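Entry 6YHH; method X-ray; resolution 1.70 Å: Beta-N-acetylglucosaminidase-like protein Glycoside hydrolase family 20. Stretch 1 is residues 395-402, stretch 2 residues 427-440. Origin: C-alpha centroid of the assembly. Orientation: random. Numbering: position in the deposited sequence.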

# COMPACT_ATOMS: atom_id res chain seq x y z
N SER A 395 -19.91 23.39 -23.71
CA SER A 395 -18.89 23.18 -24.69
C SER A 395 -19.06 21.82 -25.39
O SER A 395 -18.55 21.60 -26.50
CB SER A 395 -17.49 23.32 -24.10
OG SER A 395 -17.31 22.49 -22.95
N LEU A 396 -19.70 20.87 -24.68
CA LEU A 396 -19.94 19.57 -25.24
C LEU A 396 -21.05 19.67 -26.30
O LEU A 396 -20.92 19.11 -27.37
CB LEU A 396 -20.31 18.54 -24.16
CG LEU A 396 -20.80 17.18 -24.59
CD1 LEU A 396 -20.52 16.10 -23.58
CD2 LEU A 396 -22.31 17.15 -24.89
N VAL A 397 -22.11 20.35 -25.91
CA VAL A 397 -23.26 20.62 -26.84
C VAL A 397 -22.73 21.27 -28.09
O VAL A 397 -22.98 20.80 -29.22
CB VAL A 397 -24.27 21.52 -26.21
CG1 VAL A 397 -25.29 21.92 -27.29
CG2 VAL A 397 -24.97 20.77 -25.09
N ASP A 398 -21.96 22.32 -27.92
CA ASP A 398 -21.38 23.01 -29.10
C ASP A 398 -20.48 22.14 -29.98
O ASP A 398 -20.51 22.22 -31.19
CB ASP A 398 -20.65 24.28 -28.67
CG ASP A 398 -21.59 25.33 -28.02
OD1 ASP A 398 -22.82 25.15 -28.03
OD2 ASP A 398 -21.08 26.33 -27.43
N ALA A 399 -19.63 21.32 -29.38
CA ALA A 399 -18.75 20.49 -30.12
C ALA A 399 -19.49 19.42 -30.89
O ALA A 399 -19.19 19.18 -32.06
CB ALA A 399 -17.74 19.80 -29.17
N VAL A 400 -20.46 18.77 -30.29
CA VAL A 400 -21.13 17.66 -31.03
C VAL A 400 -21.99 18.25 -32.16
O VAL A 400 -22.04 17.61 -33.21
CB VAL A 400 -21.94 16.69 -30.17
CG1 VAL A 400 -20.97 15.95 -29.23
CG2 VAL A 400 -23.11 17.32 -29.43
N LYS A 401 -22.58 19.42 -31.92
CA LYS A 401 -23.34 20.10 -33.04
C LYS A 401 -22.43 20.47 -34.20
O LYS A 401 -22.87 20.48 -35.40
CB LYS A 401 -24.18 21.27 -32.57
CG LYS A 401 -25.32 20.79 -31.70
CD LYS A 401 -26.21 21.93 -31.23
CE LYS A 401 -27.48 21.34 -30.63
NZ LYS A 401 -28.48 22.42 -30.45
N LYS A 402 -21.18 20.80 -33.92
CA LYS A 402 -20.24 21.12 -34.98
C LYS A 402 -19.57 19.94 -35.63
O LYS A 402 -18.74 20.10 -36.54
CB LYS A 402 -19.17 22.09 -34.49
CG LYS A 402 -19.66 23.48 -34.19
CD LYS A 402 -18.49 24.32 -33.66
CE LYS A 402 -18.83 25.45 -32.72
NZ LYS A 402 -19.55 26.53 -33.36
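Stretch 2 (427-440) DPMPKGADLSAEEK

A single direct hydrogen bond joins the two stretches, and it comes from the tip of a fully stretched lysine: Lys401 NZ donates to the backbone oxygen Ala433 O at 3.1 Å. The CA-to-CB bond of Lys401 points sideways to stretch 2, but chi1 is m and chi2 to chi4 are all t, so the chain reaches out to the loop and its ammonium group meets a carbonyl rather than a carboxylate. Everything else in direct contact is packing, and the two stretches together bury 401 Å².

Stretch 1 is helical, part of a helix that begins earlier in the chain; its turns are held by bonds such as Val400 N to Leu396 O (3.0 Å) and Lys401 N to Val397 O (3.1 Å). Stretch 2 lies along it as an irregular loop with short extended runs, broken by positive phi at Gly432 and Asp434, and turns helical only at Ala437 to Lys440, a helix that continues beyond the stretch. In overall course the two run in the same general sense, although the short helix turns back: Pro428 and Pro430 lie by Leu396 and Val397, Ala433 by Val397 and Lys401, and Leu435 and Glu439 by Val400 and Lys401. The CA atoms of Val397 and Pro430 are 7.0 Å apart, whereas those of Val400 and Glu439 are 5.4 Å apart, so the backbones are closer at the second pair.

At the start of the contact, both methyls of Leu396 lie near the carbonyl oxygen Pro428 O, Leu396 CD1 at 3.6 Å and Leu396 CD2 at 3.8 Å; Leu396 CD2 is also 4.1 Å from Pro430 CD. Pro430 points toward the helix and packs more tightly on its neighbour, with Val397 CG2 at 3.6 Å from Pro430 CB. Both methyls of Val397 reach Ala433 CB, Val397 CG1 at 4.2 Å and Val397 CG2 at 4.3 Å. Between Pro430 and Ala433 the loop swings outward: Lys431 points away, and Gly432, with a positive phi of 48° that favours glycine, has no contact with the helix.

Leu435 sets out sideways, but its end comes nearer, bringing Leu435 CD2 to 4.1 Å from Val400 CG2 and 3.7 Å from Lys401 CE. The aliphatic part of the lysine thus packs against leucine while its charged end is bound at Ala433.

Glu439 points toward stretch 1, its CG 3.7 Å from Val400 O and its OE2 3.9 Å from Lys401 CG. One water ties this end together, donating to Lys401 O at 3.1 Å and to Glu439 OE2 at 2.8 Å. The other carboxylate oxygen turns back to its own stretch, where Ser436 N donates to Glu439 OE1 at 2.8 Å. Ser436, the N-cap of the new helix, completes a reciprocal pair: Glu439 N donates to Ser436 OG at 2.9 Å. This capping box fixes the start of the helix and holds the glutamate that faces Val400 and Lys401.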

# COMPACT_ATOMS: atom_id res chain seq x y z
N ASP A 427 -24.70 14.38 -16.07
CA ASP A 427 -24.94 13.41 -17.16
C ASP A 427 -24.28 13.88 -18.44
O ASP A 427 -24.46 15.07 -18.83
CB ASP A 427 -26.44 13.30 -17.35
CG ASP A 427 -26.85 12.10 -18.18
OD1 ASP A 427 -26.52 12.03 -19.36
OD2 ASP A 427 -27.42 11.20 -17.64
N PRO A 428 -23.53 13.04 -19.11
CA PRO A 428 -22.90 13.47 -20.34
C PRO A 428 -23.92 13.89 -21.43
O PRO A 428 -23.54 14.64 -22.37
CB PRO A 428 -22.12 12.25 -20.78
CG PRO A 428 -21.90 11.46 -19.50
CD PRO A 428 -23.15 11.66 -18.73
N MET A 429 -25.15 13.40 -21.33
CA MET A 429 -26.24 13.81 -22.26
C MET A 429 -26.91 15.06 -21.81
O MET A 429 -27.54 15.15 -20.73
CB MET A 429 -27.30 12.73 -22.42
CG MET A 429 -28.35 13.02 -23.50
SD MET A 429 -27.69 12.77 -25.16
CE MET A 429 -27.34 10.97 -25.02
N PRO A 430 -26.75 16.11 -22.62
CA PRO A 430 -27.37 17.37 -22.19
C PRO A 430 -28.90 17.31 -22.29
O PRO A 430 -29.44 16.51 -23.10
CB PRO A 430 -26.83 18.39 -23.21
CG PRO A 430 -26.61 17.58 -24.47
CD PRO A 430 -26.15 16.21 -23.97
N LYS A 431 -29.55 18.11 -21.44
CA LYS A 431 -31.02 18.35 -21.47
C LYS A 431 -31.35 19.53 -22.40
O LYS A 431 -30.53 20.44 -22.60
CB LYS A 431 -31.57 18.65 -20.06
N GLY A 432 -32.54 19.47 -23.00
CA GLY A 432 -33.05 20.52 -23.89
C GLY A 432 -32.14 21.06 -24.98
O GLY A 432 -32.22 22.26 -25.29
N ALA A 433 -31.29 20.20 -25.57
CA ALA A 433 -30.43 20.61 -26.70
C ALA A 433 -30.97 20.12 -28.08
O ALA A 433 -30.32 20.32 -29.13
CB ALA A 433 -28.99 20.14 -26.45
N ASP A 434 -32.14 19.49 -28.09
CA ASP A 434 -32.70 18.94 -29.33
C ASP A 434 -31.53 18.42 -30.19
O ASP A 434 -31.42 18.77 -31.38
CB ASP A 434 -33.56 19.97 -30.11
N LEU A 435 -30.66 17.60 -29.58
CA LEU A 435 -29.67 16.84 -30.34
C LEU A 435 -30.23 15.80 -31.29
O LEU A 435 -31.10 15.00 -30.92
CB LEU A 435 -28.72 16.08 -29.40
CG LEU A 435 -27.76 16.82 -28.47
CD1 LEU A 435 -26.68 15.82 -28.04
CD2 LEU A 435 -27.14 17.97 -29.25
N SER A 436 -29.65 15.74 -32.48
CA SER A 436 -29.97 14.68 -33.42
C SER A 436 -29.44 13.34 -32.96
O SER A 436 -28.63 13.29 -32.04
CB SER A 436 -29.39 15.00 -34.77
OG SER A 436 -27.98 14.85 -34.84
N ALA A 437 -29.82 12.26 -33.62
CA ALA A 437 -29.29 10.95 -33.24
C ALA A 437 -27.79 10.90 -33.57
O ALA A 437 -26.99 10.28 -32.80
CB ALA A 437 -30.01 9.82 -33.91
N GLU A 438 -27.41 11.56 -34.68
CA GLU A 438 -26.01 11.63 -35.11
C GLU A 438 -25.20 12.39 -34.00
O GLU A 438 -24.10 12.00 -33.70
CB GLU A 438 -25.84 12.39 -36.46
N GLU A 439 -25.77 13.46 -33.47
CA GLU A 439 -25.11 14.28 -32.43
C GLU A 439 -25.00 13.52 -31.14
O GLU A 439 -23.92 13.50 -30.55
CB GLU A 439 -25.86 15.59 -32.20
CG GLU A 439 -25.63 16.55 -33.37
CD GLU A 439 -26.72 17.64 -33.58
OE1 GLU A 439 -27.67 17.73 -32.80
OE2 GLU A 439 -26.58 18.42 -34.54
N LYS A 440 -26.08 12.87 -30.67
CA LYS A 440 -25.96 11.98 -29.51
C LYS A 440 -24.89 10.96 -29.62
O LYS A 440 -24.19 10.69 -28.63
CB LYS A 440 -27.25 11.24 -29.19
CG LYS A 440 -28.30 12.22 -28.71
CD LYS A 440 -29.60 11.51 -28.38
CE LYS A 440 -30.72 12.48 -28.12
NZ LYS A 440 -31.89 11.76 -27.56
O HOH W 1 -24.59 18.05 -36.42